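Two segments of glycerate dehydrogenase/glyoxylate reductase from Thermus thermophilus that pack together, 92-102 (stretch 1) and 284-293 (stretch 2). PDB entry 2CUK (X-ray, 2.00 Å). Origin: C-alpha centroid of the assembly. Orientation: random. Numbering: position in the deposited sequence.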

# COMPACT_ATOMS: atom_id res chain seq x y z
N THR A 92 16.60 -29.10 1.49
CA THR A 92 16.06 -28.20 2.50
C THR A 92 15.45 -26.97 1.85
O THR A 92 15.65 -26.73 0.65
CB THR A 92 17.15 -27.74 3.49
OG1 THR A 92 18.16 -27.01 2.78
CG2 THR A 92 17.79 -28.94 4.17
N HIS A 93 14.72 -26.19 2.64
CA HIS A 93 14.11 -24.97 2.14
C HIS A 93 14.13 -23.90 3.23
O HIS A 93 14.75 -24.09 4.27
CB HIS A 93 12.67 -25.23 1.67
CG HIS A 93 11.74 -25.69 2.75
ND1 HIS A 93 10.38 -25.44 2.71
CD2 HIS A 93 11.96 -26.40 3.88
CE1 HIS A 93 9.81 -25.97 3.78
NE2 HIS A 93 10.75 -26.56 4.50
N THR A 94 13.47 -22.78 2.99
CA THR A 94 13.46 -21.68 3.95
C THR A 94 12.05 -21.30 4.42
O THR A 94 11.55 -20.23 4.09
CB THR A 94 14.13 -20.43 3.35
OG1 THR A 94 13.36 -19.96 2.23
CG2 THR A 94 15.54 -20.77 2.87
N PRO A 95 11.39 -22.18 5.19
CA PRO A 95 10.04 -21.93 5.70
C PRO A 95 9.96 -20.85 6.78
O PRO A 95 10.91 -20.68 7.56
CB PRO A 95 9.61 -23.29 6.21
CG PRO A 95 10.90 -23.84 6.76
CD PRO A 95 11.88 -23.49 5.66
N GLY A 96 8.84 -20.14 6.82
CA GLY A 96 8.62 -19.10 7.81
C GLY A 96 9.13 -17.71 7.48
O GLY A 96 8.44 -16.71 7.67
N VAL A 97 10.36 -17.65 6.98
CA VAL A 97 11.04 -16.41 6.64
C VAL A 97 10.34 -15.35 5.79
O VAL A 97 10.48 -14.15 6.06
CB VAL A 97 12.40 -16.74 5.98
CG1 VAL A 97 13.13 -15.47 5.59
CG2 VAL A 97 13.25 -17.57 6.95
N LEU A 98 9.60 -15.75 4.77
CA LEU A 98 8.95 -14.77 3.90
C LEU A 98 7.47 -14.52 4.14
O LEU A 98 6.80 -13.88 3.33
CB LEU A 98 9.16 -15.18 2.43
CG LEU A 98 8.77 -16.60 2.01
CD1 LEU A 98 7.27 -16.79 2.13
CD2 LEU A 98 9.22 -16.85 0.58
N THR A 99 6.95 -15.01 5.27
CA THR A 99 5.54 -14.86 5.59
C THR A 99 5.07 -13.41 5.70
O THR A 99 4.18 -12.98 4.96
CB THR A 99 5.20 -15.59 6.91
OG1 THR A 99 5.58 -16.97 6.80
CG2 THR A 99 3.71 -15.51 7.19
N GLU A 100 5.66 -12.66 6.63
CA GLU A 100 5.31 -11.26 6.86
C GLU A 100 5.47 -10.39 5.62
O GLU A 100 4.63 -9.52 5.35
CB GLU A 100 6.15 -10.69 7.99
CG GLU A 100 5.93 -11.38 9.33
CD GLU A 100 4.49 -11.27 9.79
OE1 GLU A 100 3.97 -10.13 9.84
OE2 GLU A 100 3.88 -12.31 10.09
N ALA A 101 6.55 -10.60 4.89
CA ALA A 101 6.84 -9.82 3.69
C ALA A 101 5.77 -10.04 2.62
O ALA A 101 5.30 -9.10 1.98
CB ALA A 101 8.22 -10.20 3.14
N THR A 102 5.39 -11.30 2.43
CA THR A 102 4.37 -11.65 1.44
C THR A 102 3.02 -11.08 1.86
O THR A 102 2.24 -10.63 1.02
CB THR A 102 4.26 -13.17 1.28
OG1 THR A 102 5.56 -13.71 1.02
CG2 THR A 102 3.30 -13.53 0.14
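Stretch 2 284-293: TTRERMAEVA

Stretch 2 is helical throughout, from Thr-284 to Ala-293, and the helix extends beyond both ends. It lies against the loop of stretch 1 and the first turn of the helix that begins at Thr-99. The two segments run in opposite senses: Thr-285 lies near Leu-98 (CA to CA 5.9 Å), and Val-292 lies near Thr-94 (CA to CA 6.0 Å). No direct hydrogen bond joins them, so the contact is mainly one of packing.

Thr-284 does not reach stretch 1. Thr-285 opens the contact. Its chi1 is m, and its CG2 sits 3.7 Å from Leu-98 CA, while its OG1 is 3.5 Å from Ala-101 CB. Water 1 bridges the two segments here. It lies 2.9 Å from Thr-285 OG1, donates to Val-97 O at 2.7 Å and accepts from Ala-101 N at 3.0 Å. The CA-to-CB bonds of Arg-286 and Glu-287 point away, and neither residue touches stretch 1.

Arg-288 points toward it, and its CG is 3.4 Å from Val-97 CG1. Its NH1 forms a salt bridge with Glu-291 OE1 at 3.2 Å, one turn further along the same helix. Met-289 points sideways. Its CG meets Val-97 CG1 at 3.5 Å, and its SD lies 4.3 Å from Leu-98 CD2. Its carbonyl O is 3.5 Å from Thr-94 CG2, a packing contact; the same O accepts the backbone hydrogen bond from Ala-293 N at 3.0 Å.

Ala-290 points away, and Glu-291 makes no contact with stretch 1. Val-292, with chi1 t, points toward stretch 1 and uses both methyls. Its CG2 is 3.7 Å from Val-97 CG2; its CG1 is 3.8 Å from Thr-94 CG2. Ala-293 closes the contact with its CB 4.3 Å from Thr-94 CG2. In all, 448 Å² is buried, counting both sides.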

# COMPACT_ATOMS: atom_id res chain seq x y z
N THR A 284 15.56 -7.43 4.29
CA THR A 284 15.86 -8.27 5.45
C THR A 284 15.36 -9.70 5.24
O THR A 284 16.00 -10.66 5.65
CB THR A 284 15.24 -7.69 6.73
OG1 THR A 284 15.76 -6.38 6.95
CG2 THR A 284 15.56 -8.57 7.93
N THR A 285 14.21 -9.83 4.58
CA THR A 285 13.64 -11.15 4.31
C THR A 285 14.56 -11.94 3.38
O THR A 285 14.86 -13.11 3.63
CB THR A 285 12.23 -11.02 3.68
OG1 THR A 285 11.33 -10.47 4.65
CG2 THR A 285 11.71 -12.38 3.23
N ARG A 286 15.01 -11.30 2.30
CA ARG A 286 15.88 -11.96 1.35
C ARG A 286 17.26 -12.31 1.95
O ARG A 286 17.86 -13.33 1.58
CB ARG A 286 16.04 -11.11 0.08
CG ARG A 286 14.77 -11.06 -0.81
CD ARG A 286 14.49 -12.40 -1.48
NE ARG A 286 13.21 -12.41 -2.20
CZ ARG A 286 12.97 -11.77 -3.34
NH1 ARG A 286 13.93 -11.06 -3.92
NH2 ARG A 286 11.77 -11.84 -3.91
N GLU A 287 17.75 -11.48 2.86
CA GLU A 287 19.03 -11.76 3.50
C GLU A 287 18.83 -12.91 4.48
O GLU A 287 19.69 -13.78 4.62
CB GLU A 287 19.55 -10.52 4.24
CG GLU A 287 19.72 -9.29 3.35
CD GLU A 287 20.34 -8.11 4.08
OE1 GLU A 287 20.09 -7.95 5.29
OE2 GLU A 287 21.08 -7.32 3.44
N ARG A 288 17.68 -12.90 5.15
CA ARG A 288 17.35 -13.94 6.11
C ARG A 288 17.21 -15.28 5.39
O ARG A 288 17.65 -16.32 5.89
CB ARG A 288 16.04 -13.58 6.83
CG ARG A 288 15.53 -14.63 7.81
CD ARG A 288 16.56 -14.96 8.88
NE ARG A 288 16.07 -16.00 9.78
CZ ARG A 288 16.84 -16.73 10.58
NH1 ARG A 288 18.16 -16.53 10.60
NH2 ARG A 288 16.30 -17.66 11.36
N MET A 289 16.62 -15.26 4.20
CA MET A 289 16.47 -16.48 3.41
C MET A 289 17.84 -17.06 3.10
O MET A 289 18.02 -18.28 3.08
CB MET A 289 15.72 -16.18 2.11
CG MET A 289 14.21 -16.05 2.28
SD MET A 289 13.35 -15.52 0.78
CE MET A 289 13.74 -16.88 -0.35
N ALA A 290 18.81 -16.19 2.86
CA ALA A 290 20.18 -16.61 2.56
C ALA A 290 20.81 -17.27 3.78
O ALA A 290 21.46 -18.30 3.66
CB ALA A 290 21.02 -15.41 2.11
N GLU A 291 20.61 -16.67 4.96
CA GLU A 291 21.16 -17.21 6.19
C GLU A 291 20.61 -18.61 6.47
O GLU A 291 21.35 -19.51 6.87
CB GLU A 291 20.80 -16.33 7.39
CG GLU A 291 21.15 -14.86 7.25
CD GLU A 291 20.77 -14.06 8.48
OE1 GLU A 291 19.64 -14.23 8.99
OE2 GLU A 291 21.60 -13.25 8.94
N VAL A 292 19.31 -18.79 6.26
CA VAL A 292 18.67 -20.08 6.49
C VAL A 292 19.15 -21.14 5.51
O VAL A 292 19.38 -22.29 5.90
CB VAL A 292 17.13 -19.94 6.42
CG1 VAL A 292 16.47 -21.30 6.56
CG2 VAL A 292 16.64 -19.02 7.54
N ALA A 293 19.30 -20.78 4.24
CA ALA A 293 19.77 -21.74 3.25
C ALA A 293 21.21 -22.13 3.60
O ALA A 293 21.58 -23.30 3.55
CB ALA A 293 19.72 -21.12 1.86
O HOH W 1 9.06 -11.81 5.88